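Local coordinates for protein glycinin A3B4 subunit (Glycine max, PDB 2D5F) that probably serves as a seed storage protein, an 11S globulin of two cupin domains per chain that assembles into hexamers, at residues Y454-R460 against N486-V491; N385-N389 against F444-A450; I114-N118 against C327-H332; E333-P338 against R350-L354. Residues are numbered along the deposited sequence.

Interaction 1: residues Y454-R460 against N486-V491; sequences YIKDVFR and NSGPLV
Tyr-454, in extended conformation (phi/psi -111/141°), occupies the N-cap position of a helix that runs on from Ile-455, and its CA lies 6.3 Å from that of Pro-489 in the facing 486-491 segment, a loop that turns into a short strand at Leu-490. Three consecutive carbonyls of this loop are met by side chains of the helix's first turns. Lys-456, with chi1 m, chi2 t, chi3 p and chi4 t, brings NZ 2.6 Å from Asn-486 O and 2.9 Å from Gly-488 O, hydrogen bonding to both. The carbonyl between them goes to Arg-460, whose NH1 makes a weak bond to Ser-487 O at 3.1 Å. The second terminal nitrogen is used within the helical segment: Arg-460 NH2 bonds Tyr-454 OH at 2.9 Å and forms a salt bridge with Asp-457 OD1 at 3.0 Å. The Tyr-454 ring (chi1 p) receives Pro-489 CB over one face, a CH-pi contact 3.9 Å from the centroid. Glu-90 of a third subunit accepts the amides of Ser-487 and Gly-488. The contact thus fixes the C-terminal tail to the start of helix 455-461, beside strand 379-385, which pairs with both strands 452-454 and 490-491 of the second cupin barrel.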
loop_
_atom_site.group_PDB
_atom_site.type_symbol
_atom_site.label_atom_id
_atom_site.label_comp_id
_atom_site.label_asym_id
_atom_site.label_seq_id
_atom_site.Cartn_x
_atom_site.Cartn_y
_atom_site.Cartn_z
ATOM N N TYR B 454 -20.999 16.303 -11.905
ATOM C CA TYR B 454 -21.902 17.053 -12.770
ATOM C C TYR B 454 -22.777 17.937 -11.872
ATOM O O TYR B 454 -23.180 17.532 -10.780
ATOM C CB TYR B 454 -22.717 16.124 -13.681
ATOM C CG TYR B 454 -23.596 15.083 -13.018
ATOM C CD1 TYR B 454 -24.992 15.176 -13.094
ATOM C CD2 TYR B 454 -23.046 13.965 -12.393
ATOM C CE1 TYR B 454 -25.814 14.182 -12.574
ATOM C CE2 TYR B 454 -23.860 12.960 -11.865
ATOM C CZ TYR B 454 -25.243 13.074 -11.962
ATOM O OH TYR B 454 -26.052 12.082 -11.450
ATOM N N ILE B 455 -23.034 19.160 -12.318
ATOM C CA ILE B 455 -23.784 20.103 -11.506
ATOM C C ILE B 455 -25.177 19.668 -11.053
ATOM O O ILE B 455 -25.594 20.018 -9.953
ATOM C CB ILE B 455 -23.811 21.485 -12.192
ATOM C CG1 ILE B 455 -22.365 21.995 -12.290
ATOM C CG2 ILE B 455 -24.677 22.472 -11.395
ATOM C CD1 ILE B 455 -22.172 23.331 -12.979
ATOM N N LYS B 456 -25.895 18.902 -11.863
ATOM C CA LYS B 456 -27.219 18.438 -11.431
ATOM C C LYS B 456 -27.070 17.694 -10.098
ATOM O O LYS B 456 -27.821 17.927 -9.151
ATOM C CB LYS B 456 -27.837 17.489 -12.462
ATOM C CG LYS B 456 -28.202 18.133 -13.784
ATOM C CD LYS B 456 -28.755 17.103 -14.766
ATOM C CE LYS B 456 -30.001 16.417 -14.204
ATOM N NZ LYS B 456 -30.474 15.310 -15.082
ATOM N N ASP B 457 -26.089 16.801 -10.034
ATOM C CA ASP B 457 -25.834 16.021 -8.832
ATOM C C ASP B 457 -25.405 16.919 -7.673
ATOM O O ASP B 457 -25.671 16.617 -6.508
ATOM C CB ASP B 457 -24.758 14.972 -9.121
ATOM C CG ASP B 457 -24.424 14.125 -7.908
ATOM O OD1 ASP B 457 -25.302 13.374 -7.433
ATOM O OD2 ASP B 457 -23.278 14.217 -7.428
ATOM N N VAL B 458 -24.738 18.023 -7.994
ATOM C CA VAL B 458 -24.289 18.960 -6.970
ATOM C C VAL B 458 -25.500 19.615 -6.310
ATOM O O VAL B 458 -25.544 19.761 -5.088
ATOM C CB VAL B 458 -23.376 20.061 -7.566
ATOM C CG1 VAL B 458 -23.038 21.086 -6.500
ATOM C CG2 VAL B 458 -22.095 19.437 -8.110
ATOM N N PHE B 459 -26.484 20.007 -7.116
ATOM C CA PHE B 459 -27.694 20.627 -6.571
ATOM C C PHE B 459 -28.346 19.683 -5.557
ATOM O O PHE B 459 -28.812 20.113 -4.503
ATOM C CB PHE B 459 -28.704 20.929 -7.688
ATOM C CG PHE B 459 -28.286 22.040 -8.615
ATOM C CD1 PHE B 459 -28.706 22.041 -9.944
ATOM C CD2 PHE B 459 -27.485 23.083 -8.168
ATOM C CE1 PHE B 459 -28.331 23.064 -10.814
ATOM C CE2 PHE B 459 -27.103 24.116 -9.032
ATOM C CZ PHE B 459 -27.527 24.104 -10.356
ATOM N N ARG B 460 -28.360 18.392 -5.877
ATOM C CA ARG B 460 -28.972 17.406 -4.994
ATOM C C ARG B 460 -28.265 17.277 -3.649
ATOM O O ARG B 460 -28.894 16.945 -2.641
ATOM C CB ARG B 460 -29.024 16.037 -5.680
ATOM C CG ARG B 460 -29.852 16.013 -6.960
ATOM C CD ARG B 460 -30.294 14.605 -7.311
ATOM N NE ARG B 460 -29.189 13.743 -7.717
ATOM C CZ ARG B 460 -28.680 13.703 -8.946
ATOM N NH1 ARG B 460 -29.173 14.479 -9.907
ATOM N NH2 ARG B 460 -27.685 12.872 -9.220
ATOM N N ASN B 486 -34.803 13.626 -15.389
ATOM C CA ASN B 486 -33.924 12.467 -15.302
ATOM C C ASN B 486 -32.827 12.812 -14.303
ATOM O O ASN B 486 -32.473 13.978 -14.141
ATOM C CB ASN B 486 -33.338 12.129 -16.682
ATOM C CG ASN B 486 -32.926 13.364 -17.469
ATOM O OD1 ASN B 486 -32.676 13.291 -18.674
ATOM N ND2 ASN B 486 -32.850 14.501 -16.791
ATOM N N SER B 487 -32.294 11.798 -13.632
ATOM C CA SER B 487 -31.276 12.012 -12.612
ATOM C C SER B 487 -29.817 12.106 -13.079
ATOM O O SER B 487 -29.045 12.910 -12.552
ATOM C CB SER B 487 -31.401 10.914 -11.557
ATOM O OG SER B 487 -30.594 11.194 -10.431
ATOM N N GLY B 488 -29.447 11.293 -14.062
ATOM C CA GLY B 488 -28.075 11.281 -14.544
ATOM C C GLY B 488 -27.537 12.489 -15.293
ATOM O O GLY B 488 -28.239 13.482 -15.487
ATOM N N PRO B 489 -26.265 12.422 -15.727
ATOM C CA PRO B 489 -25.563 13.476 -16.467
ATOM C C PRO B 489 -25.948 13.540 -17.944
ATOM O O PRO B 489 -25.662 14.522 -18.628
ATOM C CB PRO B 489 -24.095 13.108 -16.273
ATOM C CG PRO B 489 -24.132 11.620 -16.273
ATOM C CD PRO B 489 -25.345 11.314 -15.404
ATOM N N LEU B 490 -26.588 12.488 -18.438
ATOM C CA LEU B 490 -26.997 12.452 -19.838
ATOM C C LEU B 490 -28.452 12.892 -19.924
ATOM O O LEU B 490 -29.341 12.239 -19.380
ATOM C CB LEU B 490 -26.809 11.042 -20.397
ATOM C CG LEU B 490 -25.334 10.629 -20.382
ATOM C CD1 LEU B 490 -25.198 9.127 -20.537
ATOM C CD2 LEU B 490 -24.600 11.372 -21.485
ATOM N N VAL B 491 -28.680 14.003 -20.622
ATOM C CA VAL B 491 -30.014 14.582 -20.752
ATOM C C VAL B 491 -30.620 14.627 -22.151
ATOM O O VAL B 491 -29.985 15.057 -23.114
ATOM C CB VAL B 491 -30.019 16.018 -20.193
ATOM C CG1 VAL B 491 -31.379 16.668 -20.418
ATOM C CG2 VAL B 491 -29.670 15.993 -18.713
#

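Interaction 2: residues N385-N389 against F444-A450; sequences NLNAN and FKTHHNA
Two turns meet here: residues 385-389, the non-regular link from strand 379-385 to strand 390-395, and residues 444-450, where strand 438-445 ends and the chain bends through an inverse gamma turn centred on Thr-446 (phi/psi -81/51°). In register, the CA of Ala-388 is 5.3 Å from that of Thr-446, and the CA of Asn-387 is 6.0 Å from that of Ala-450. The hydrogen bonds across the contact gather at Asn-389. Thr-446 N donates to Asn-389 O (3.2 Å, 163° at the hydrogen), and Asn-389 N returns a weak bond to Thr-446 OG1 (3.3 Å), whose chi1 is p. A CA-H...O contact from Lys-445 CA to the same Asn-389 O (3.4 Å) adds to the first. One water lies 2.9 Å from both Asn-389 ND2 and Thr-446 OG1; Gln-155 of a second subunit also bonds these two side chains, and Asn-389 OD1 accepts from Gln-426 N. Within its own turn, His-447 ND1 accepts from Asn-449 N at 2.9 Å. Lys-445 (chi1 m, then t throughout) brings NZ 2.7 Å from Asn-385 ND2, and NZ donates to Gln-370. Apolar packing centres on Ala-388, whose CB is 3.7 Å from His-447 CB and 4.1 Å from Ala-450 CB. The contact links loops at one end of the second cupin barrel of this bicupin chain, where it abuts a neighbouring subunit.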
loop_
_atom_site.group_PDB
_atom_site.type_symbol
_atom_site.label_atom_id
_atom_site.label_comp_id
_atom_site.label_asym_id
_atom_site.label_seq_id
_atom_site.Cartn_x
_atom_site.Cartn_y
_atom_site.Cartn_z
ATOM N N ASN B 385 -13.811 17.957 -14.078
ATOM C CA ASN B 385 -12.962 16.916 -13.545
ATOM C C ASN B 385 -12.245 17.506 -12.345
ATOM O O ASN B 385 -11.583 18.535 -12.447
ATOM C CB ASN B 385 -11.977 16.444 -14.616
ATOM C CG ASN B 385 -12.683 15.801 -15.801
ATOM O OD1 ASN B 385 -12.616 16.296 -16.928
ATOM N ND2 ASN B 385 -13.372 14.699 -15.546
ATOM N N LEU B 386 -12.401 16.849 -11.204
ATOM C CA LEU B 386 -11.811 17.303 -9.959
ATOM C C LEU B 386 -10.300 17.221 -9.881
ATOM O O LEU B 386 -9.651 18.135 -9.385
ATOM C CB LEU B 386 -12.372 16.492 -8.786
ATOM C CG LEU B 386 -13.800 16.717 -8.285
ATOM C CD1 LEU B 386 -14.827 16.359 -9.354
ATOM C CD2 LEU B 386 -13.998 15.862 -7.051
ATOM N N ASN B 387 -9.747 16.121 -10.381
ATOM C CA ASN B 387 -8.318 15.872 -10.265
ATOM C C ASN B 387 -7.524 15.590 -11.534
ATOM O O ASN B 387 -6.523 14.874 -11.475
ATOM C CB ASN B 387 -8.109 14.696 -9.304
ATOM C CG ASN B 387 -8.726 13.406 -9.822
ATOM O OD1 ASN B 387 -8.500 12.324 -9.266
ATOM N ND2 ASN B 387 -9.516 13.507 -10.889
ATOM N N ALA B 388 -7.929 16.135 -12.672
ATOM C CA ALA B 388 -7.164 15.864 -13.880
ATOM C C ALA B 388 -7.482 16.755 -15.064
ATOM O O ALA B 388 -8.604 17.225 -15.210
ATOM C CB ALA B 388 -7.361 14.412 -14.287
ATOM N N ASN B 389 -6.472 16.995 -15.893
ATOM C CA ASN B 389 -6.666 17.749 -17.115
ATOM C C ASN B 389 -7.254 16.701 -18.052
ATOM O O ASN B 389 -7.073 15.499 -17.834
ATOM C CB ASN B 389 -5.338 18.248 -17.691
ATOM C CG ASN B 389 -4.822 19.474 -16.988
ATOM O OD1 ASN B 389 -5.591 20.367 -16.642
ATOM N ND2 ASN B 389 -3.510 19.539 -16.791
ATOM N N PHE B 444 -9.142 11.595 -22.837
ATOM C CA PHE B 444 -8.008 11.114 -22.074
ATOM C C PHE B 444 -7.901 12.013 -20.840
ATOM O O PHE B 444 -8.068 13.226 -20.938
ATOM C CB PHE B 444 -6.730 11.208 -22.904
ATOM C CG PHE B 444 -6.783 10.451 -24.208
ATOM C CD1 PHE B 444 -7.011 11.122 -25.408
ATOM C CD2 PHE B 444 -6.564 9.074 -24.239
ATOM C CE1 PHE B 444 -7.016 10.435 -26.624
ATOM C CE2 PHE B 444 -6.568 8.373 -25.452
ATOM C CZ PHE B 444 -6.793 9.053 -26.646
ATOM N N LYS B 445 -7.650 11.427 -19.677
ATOM C CA LYS B 445 -7.516 12.216 -18.455
ATOM C C LYS B 445 -6.203 11.831 -17.782
ATOM O O LYS B 445 -5.885 10.643 -17.658
ATOM C CB LYS B 445 -8.710 11.974 -17.526
ATOM C CG LYS B 445 -10.047 12.308 -18.192
ATOM C CD LYS B 445 -11.221 12.224 -17.233
ATOM C CE LYS B 445 -12.529 12.496 -17.962
ATOM N NZ LYS B 445 -13.685 12.434 -17.031
ATOM N N THR B 446 -5.444 12.840 -17.357
ATOM C CA THR B 446 -4.138 12.622 -16.742
ATOM C C THR B 446 -4.098 12.224 -15.262
ATOM O O THR B 446 -3.383 12.820 -14.451
ATOM C CB THR B 446 -3.216 13.845 -16.978
ATOM O OG1 THR B 446 -3.884 15.043 -16.568
ATOM C CG2 THR B 446 -2.865 13.955 -18.458
ATOM N N HIS B 447 -4.874 11.201 -14.933
ATOM C CA HIS B 447 -4.918 10.642 -13.593
ATOM C C HIS B 447 -5.409 9.210 -13.774
ATOM O O HIS B 447 -6.279 8.956 -14.611
ATOM C CB HIS B 447 -5.858 11.446 -12.693
ATOM C CG HIS B 447 -5.751 11.085 -11.242
ATOM N ND1 HIS B 447 -6.288 9.928 -10.718
ATOM C CD2 HIS B 447 -5.143 11.719 -10.210
ATOM C CE1 HIS B 447 -6.015 9.864 -9.426
ATOM N NE2 HIS B 447 -5.321 10.937 -9.093
ATOM N N HIS B 448 -4.843 8.277 -13.001
ATOM C CA HIS B 448 -5.188 6.853 -13.090
ATOM C C HIS B 448 -6.628 6.543 -12.699
ATOM O O HIS B 448 -7.170 5.504 -13.069
ATOM C CB HIS B 448 -4.224 6.019 -12.227
ATOM C CG HIS B 448 -4.499 6.088 -10.752
ATOM N ND1 HIS B 448 -5.400 5.255 -10.120
ATOM C CD2 HIS B 448 -3.987 6.888 -9.784
ATOM C CE1 HIS B 448 -5.430 5.537 -8.829
ATOM N NE2 HIS B 448 -4.582 6.525 -8.600
ATOM N N ASN B 449 -7.236 7.448 -11.945
ATOM C CA ASN B 449 -8.616 7.287 -11.494
ATOM C C ASN B 449 -9.259 8.677 -11.441
ATOM O O ASN B 449 -9.646 9.163 -10.381
ATOM C CB ASN B 449 -8.636 6.626 -10.107
ATOM C CG ASN B 449 -10.032 6.216 -9.671
ATOM O OD1 ASN B 449 -10.962 6.171 -10.479
ATOM N ND2 ASN B 449 -10.183 5.899 -8.391
ATOM N N ALA B 450 -9.348 9.314 -12.605
ATOM C CA ALA B 450 -9.918 10.647 -12.717
ATOM C C ALA B 450 -11.384 10.635 -12.295
ATOM O O ALA B 450 -12.139 9.740 -12.667
ATOM C CB ALA B 450 -9.781 11.144 -14.149
HETATM O O HOH W 1 -1.860 17.146 -16.977
#

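Interaction 3: residues I114-N118 against C327-H332; sequences IRHFN and CTMKLH
Arg-115 makes the polar link of this contact, its guanidinium presenting its edge to the carbonyl of Met-329: NH2 donates to Met-329 O at 3.1 Å and NH1 makes a weak second bond to the same atom at 3.4 Å. The side chain leaves extended strand 107-118 with chi1 m, an off-well chi2 of 120° and chi3 t. Opposite it, residues 327-332 form an irregular connection; Met-329 has phi/psi -39/120°. The nearest CA atoms, those of Phe-117 and His-332, are 7.6 Å apart, so side chains span the gap. Leu-331 packs against the guanidinium, CB 4.0 Å from NH2. The His-332 ring, at an unusual chi1 of 109°, brings CE1 3.2 Å from His-116 O and ND1 4.3 Å from Phe-117 CB. Cys-327 is joined by a disulfide to Cys-85, so the interdomain connection is covalently tied to the first cupin domain at the start of the 327-332 segment. One buried arginine bonded to a backbone carbonyl leaves the tie dependent on the path of the main chain rather than on the side chain of Met-329.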
loop_
_atom_site.group_PDB
_atom_site.type_symbol
_atom_site.label_atom_id
_atom_site.label_comp_id
_atom_site.label_asym_id
_atom_site.label_seq_id
_atom_site.Cartn_x
_atom_site.Cartn_y
_atom_site.Cartn_z
ATOM N N ILE B 114 1.628 -12.269 -28.066
ATOM C CA ILE B 114 1.106 -11.396 -29.106
ATOM C C ILE B 114 -0.299 -11.021 -28.673
ATOM O O ILE B 114 -1.117 -11.894 -28.387
ATOM C CB ILE B 114 1.027 -12.107 -30.482
ATOM C CG1 ILE B 114 2.432 -12.508 -30.940
ATOM C CG2 ILE B 114 0.370 -11.191 -31.512
ATOM C CD1 ILE B 114 3.417 -11.350 -30.997
ATOM N N ARG B 115 -0.574 -9.724 -28.605
ATOM C CA ARG B 115 -1.887 -9.265 -28.190
ATOM C C ARG B 115 -2.633 -8.691 -29.383
ATOM O O ARG B 115 -2.083 -7.908 -30.156
ATOM C CB ARG B 115 -1.758 -8.204 -27.091
ATOM C CG ARG B 115 -0.982 -8.664 -25.850
ATOM C CD ARG B 115 0.238 -7.775 -25.628
ATOM N NE ARG B 115 1.082 -8.192 -24.505
ATOM C CZ ARG B 115 0.795 -7.992 -23.223
ATOM N NH1 ARG B 115 1.633 -8.412 -22.286
ATOM N NH2 ARG B 115 -0.322 -7.370 -22.874
ATOM N N HIS B 116 -3.889 -9.092 -29.529
ATOM C CA HIS B 116 -4.721 -8.624 -30.624
ATOM C C HIS B 116 -5.594 -7.464 -30.179
ATOM O O HIS B 116 -6.001 -7.398 -29.021
ATOM C CB HIS B 116 -5.606 -9.768 -31.122
ATOM C CG HIS B 116 -4.842 -10.887 -31.752
ATOM N ND1 HIS B 116 -4.524 -10.908 -33.093
ATOM C CD2 HIS B 116 -4.291 -12.004 -31.218
ATOM C CE1 HIS B 116 -3.811 -11.988 -33.357
ATOM N NE2 HIS B 116 -3.656 -12.669 -32.236
ATOM N N PHE B 117 -5.871 -6.548 -31.101
ATOM C CA PHE B 117 -6.720 -5.410 -30.797
ATOM C C PHE B 117 -7.678 -5.143 -31.945
ATOM O O PHE B 117 -7.426 -5.540 -33.089
ATOM C CB PHE B 117 -5.890 -4.148 -30.510
ATOM C CG PHE B 117 -5.014 -3.708 -31.653
ATOM C CD1 PHE B 117 -3.654 -4.010 -31.661
ATOM C CD2 PHE B 117 -5.548 -2.981 -32.716
ATOM C CE1 PHE B 117 -2.836 -3.595 -32.711
ATOM C CE2 PHE B 117 -4.742 -2.563 -33.769
ATOM C CZ PHE B 117 -3.380 -2.871 -33.765
ATOM N N ASN B 118 -8.774 -4.469 -31.624
ATOM C CA ASN B 118 -9.797 -4.119 -32.597
ATOM C C ASN B 118 -10.229 -2.681 -32.344
ATOM O O ASN B 118 -9.907 -2.099 -31.302
ATOM C CB ASN B 118 -11.011 -5.039 -32.443
ATOM C CG ASN B 118 -10.695 -6.477 -32.777
ATOM O OD1 ASN B 118 -10.388 -6.803 -33.920
ATOM N ND2 ASN B 118 -10.767 -7.349 -31.776
ATOM N N CYS B 327 5.101 -10.303 -16.210
ATOM C CA CYS B 327 5.485 -10.480 -17.595
ATOM C C CYS B 327 4.293 -10.551 -18.559
ATOM O O CYS B 327 4.470 -10.591 -19.781
ATOM C CB CYS B 327 6.373 -11.719 -17.710
ATOM S SG CYS B 327 8.037 -11.521 -16.972
ATOM N N THR B 328 3.081 -10.563 -18.009
ATOM C CA THR B 328 1.867 -10.598 -18.826
ATOM C C THR B 328 0.906 -9.450 -18.478
ATOM O O THR B 328 -0.309 -9.567 -18.664
ATOM C CB THR B 328 1.112 -11.963 -18.707
ATOM O OG1 THR B 328 1.033 -12.370 -17.334
ATOM C CG2 THR B 328 1.817 -13.031 -19.515
ATOM N N MET B 329 1.476 -8.354 -17.967
ATOM C CA MET B 329 0.755 -7.126 -17.601
ATOM C C MET B 329 -0.329 -6.862 -18.660
ATOM O O MET B 329 -0.014 -6.724 -19.845
ATOM C CB MET B 329 1.775 -5.962 -17.563
ATOM C CG MET B 329 1.270 -4.579 -17.130
ATOM S SD MET B 329 2.561 -3.243 -17.245
ATOM C CE MET B 329 3.069 -3.077 -15.529
ATOM N N LYS B 330 -1.596 -6.822 -18.244
ATOM C CA LYS B 330 -2.699 -6.572 -19.178
ATOM C C LYS B 330 -2.552 -5.147 -19.670
ATOM O O LYS B 330 -2.561 -4.209 -18.872
ATOM C CB LYS B 330 -4.048 -6.729 -18.481
ATOM C CG LYS B 330 -5.249 -6.669 -19.421
ATOM C CD LYS B 330 -6.545 -6.642 -18.625
ATOM C CE LYS B 330 -7.703 -7.310 -19.364
ATOM N NZ LYS B 330 -8.112 -6.602 -20.599
ATOM N N LEU B 331 -2.436 -4.970 -20.983
ATOM C CA LEU B 331 -2.235 -3.639 -21.523
ATOM C C LEU B 331 -3.200 -3.201 -22.608
ATOM O O LEU B 331 -2.871 -2.351 -23.445
ATOM C CB LEU B 331 -0.796 -3.510 -22.025
ATOM C CG LEU B 331 0.261 -3.478 -20.918
ATOM C CD1 LEU B 331 1.653 -3.522 -21.527
ATOM C CD2 LEU B 331 0.081 -2.219 -20.088
ATOM N N HIS B 332 -4.398 -3.768 -22.594
ATOM C CA HIS B 332 -5.399 -3.389 -23.571
ATOM C C HIS B 332 -6.782 -3.756 -23.057
ATOM O O HIS B 332 -6.957 -4.748 -22.345
ATOM C CB HIS B 332 -5.090 -4.044 -24.925
ATOM C CG HIS B 332 -6.041 -5.130 -25.315
ATOM N ND1 HIS B 332 -6.870 -5.026 -26.410
ATOM C CD2 HIS B 332 -6.302 -6.333 -24.754
ATOM C CE1 HIS B 332 -7.605 -6.118 -26.506
ATOM N NE2 HIS B 332 -7.281 -6.927 -25.514
#

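Interaction 4: residues E333-P338 against R350-L354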
loop_
_atom_site.group_PDB
_atom_site.type_symbol
_atom_site.label_atom_id
_atom_site.label_comp_id
_atom_site.label_asym_id
_atom_site.label_seq_id
_atom_site.Cartn_x
_atom_site.Cartn_y
_atom_site.Cartn_z
ATOM N N GLU B 333 -7.760 -2.931 -23.408
ATOM C CA GLU B 333 -9.129 -3.128 -22.971
ATOM C C GLU B 333 -10.063 -2.431 -23.953
ATOM O O GLU B 333 -9.744 -1.351 -24.454
ATOM C CB GLU B 333 -9.310 -2.497 -21.584
ATOM C CG GLU B 333 -10.581 -2.895 -20.858
ATOM C CD GLU B 333 -10.526 -4.329 -20.366
ATOM O OE1 GLU B 333 -9.507 -4.695 -19.744
ATOM O OE2 GLU B 333 -11.492 -5.087 -20.596
ATOM N N ASN B 334 -11.211 -3.036 -24.239
ATOM C CA ASN B 334 -12.155 -2.381 -25.128
ATOM C C ASN B 334 -12.810 -1.283 -24.307
ATOM O O ASN B 334 -13.096 -1.482 -23.128
ATOM C CB ASN B 334 -13.250 -3.326 -25.607
ATOM C CG ASN B 334 -14.266 -2.617 -26.482
ATOM O OD1 ASN B 334 -14.039 -2.417 -27.680
ATOM N ND2 ASN B 334 -15.378 -2.197 -25.882
ATOM N N ILE B 335 -13.037 -0.122 -24.911
ATOM C CA ILE B 335 -13.683 0.965 -24.178
ATOM C C ILE B 335 -14.957 1.457 -24.860
ATOM O O ILE B 335 -15.853 1.975 -24.198
ATOM C CB ILE B 335 -12.738 2.187 -24.009
ATOM C CG1 ILE B 335 -13.351 3.194 -23.026
ATOM C CG2 ILE B 335 -12.518 2.872 -25.359
ATOM C CD1 ILE B 335 -12.487 4.428 -22.772
ATOM N N ALA B 336 -15.039 1.277 -26.176
ATOM C CA ALA B 336 -16.172 1.772 -26.949
ATOM C C ALA B 336 -17.416 0.908 -27.130
ATOM O O ALA B 336 -18.466 1.443 -27.477
ATOM C CB ALA B 336 -15.679 2.242 -28.315
ATOM N N ARG B 337 -17.323 -0.404 -26.911
ATOM C CA ARG B 337 -18.494 -1.269 -27.075
ATOM C C ARG B 337 -19.673 -0.784 -26.240
ATOM O O ARG B 337 -19.537 -0.532 -25.046
ATOM C CB ARG B 337 -18.188 -2.718 -26.683
ATOM C CG ARG B 337 -17.584 -3.567 -27.785
ATOM C CD ARG B 337 -17.747 -5.050 -27.459
ATOM N NE ARG B 337 -17.071 -5.413 -26.217
ATOM C CZ ARG B 337 -15.834 -5.902 -26.150
ATOM N NH1 ARG B 337 -15.131 -6.097 -27.260
ATOM N NH2 ARG B 337 -15.296 -6.184 -24.969
ATOM N N PRO B 338 -20.856 -0.675 -26.860
ATOM C CA PRO B 338 -22.084 -0.220 -26.201
ATOM C C PRO B 338 -22.351 -0.875 -24.849
ATOM O O PRO B 338 -22.701 -0.200 -23.889
ATOM C CB PRO B 338 -23.169 -0.570 -27.220
ATOM C CG PRO B 338 -22.458 -0.419 -28.525
ATOM C CD PRO B 338 -21.134 -1.096 -28.246
ATOM N N ARG B 350 -24.406 7.592 -23.856
ATOM C CA ARG B 350 -23.745 6.731 -22.886
ATOM C C ARG B 350 -22.327 7.185 -22.550
ATOM O O ARG B 350 -21.673 7.863 -23.341
ATOM C CB ARG B 350 -23.714 5.288 -23.406
ATOM C CG ARG B 350 -23.068 5.110 -24.777
ATOM C CD ARG B 350 -23.103 3.641 -25.192
ATOM N NE ARG B 350 -22.717 3.408 -26.582
ATOM C CZ ARG B 350 -21.470 3.216 -27.007
ATOM N NH1 ARG B 350 -21.238 3.007 -28.296
ATOM N NH2 ARG B 350 -20.456 3.228 -26.153
ATOM N N ILE B 351 -21.861 6.810 -21.362
ATOM C CA ILE B 351 -20.520 7.160 -20.914
ATOM C C ILE B 351 -19.869 5.912 -20.339
ATOM O O ILE B 351 -20.469 5.214 -19.513
ATOM C CB ILE B 351 -20.552 8.238 -19.817
ATOM C CG1 ILE B 351 -21.241 9.497 -20.344
ATOM C CG2 ILE B 351 -19.129 8.550 -19.342
ATOM C CD1 ILE B 351 -21.637 10.464 -19.238
ATOM N N SER B 352 -18.648 5.634 -20.779
ATOM C CA SER B 352 -17.910 4.467 -20.302
ATOM C C SER B 352 -16.572 4.926 -19.742
ATOM O O SER B 352 -15.900 5.765 -20.339
ATOM C CB SER B 352 -17.691 3.479 -21.446
ATOM O OG SER B 352 -18.939 3.079 -21.996
ATOM N N THR B 353 -16.192 4.379 -18.591
ATOM C CA THR B 353 -14.939 4.763 -17.944
ATOM C C THR B 353 -13.920 3.633 -17.903
ATOM O O THR B 353 -14.251 2.493 -17.605
ATOM C CB THR B 353 -15.195 5.231 -16.497
ATOM O OG1 THR B 353 -16.203 6.249 -16.496
ATOM C CG2 THR B 353 -13.915 5.797 -15.881
ATOM N N LEU B 354 -12.674 3.969 -18.217
ATOM C CA LEU B 354 -11.571 3.016 -18.195
ATOM C C LEU B 354 -10.502 3.639 -17.308
ATOM O O LEU B 354 -9.921 4.660 -17.653
ATOM C CB LEU B 354 -11.013 2.788 -19.605
ATOM C CG LEU B 354 -9.686 2.020 -19.734
ATOM C CD1 LEU B 354 -9.761 0.709 -18.969
ATOM C CD2 LEU B 354 -9.389 1.749 -21.208
HETATM O O HOH W 2 -18.573 1.789 -24.159
#
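Arg-350, the first residue of the 350-354 segment, has its side chain laid out toward the other segment (chi1 p, chi2 and chi3 t). NH2 donates to Ala-336 O at 3.0 Å, with a weak bond from NH1 to that oxygen at 3.3 Å, while Pro-338 covers a face of the guanidinium, its CA 3.6 Å from Arg-350 CZ. Two residues on, Ser-352 points the same way: CB rests 3.6 Å from Ile-335 O, and OG donates to a water at 2.5 Å. That water donates in turn to Ile-335 O and Arg-337 O, both at 2.7 Å. Leu-354 completes the apolar end, CB 3.9 Å from Ile-335 CD1 and CD1 4.2 Å from Glu-333 CG, and also touches Val-122 of the first domain. The segments run almost opposite ways, 172° apart, yet their CA atoms come no nearer than 6.7 Å (Ile-335 to Leu-354), and side chains and water fill the space instead of strand pairing. Arg-350 thus satisfies Ala-336 O, and a water held by Ser-352 OG satisfies Ile-335 O and Arg-337 O, where the chain leaves the edge strand of one cupin sheet to enter the next domain.

In the fold
Interactions 3 and 4 are consecutive along the chain, their centres about 17 Å apart: residues 327-338 cross from the first cupin domain to the second. Interaction 4 reaches interaction 1 through Leu-490, whose CD1 lies 3.7 Å from Arg-350 CA, and through Pro-489, whose CG is 4.0 Å from Ile-351 CD1. Interaction 2, about 20 Å from interaction 1 between centres, belongs to the same second barrel, near a bound magnesium ion about 6 Å from the side chain of Asn-385 and about 10 Å from that of Pro-489. The carbonate pocket, with Arg-50 and His-58, is formed by residues of the first domain. All four contacts also touch a third subunit of the hexamer.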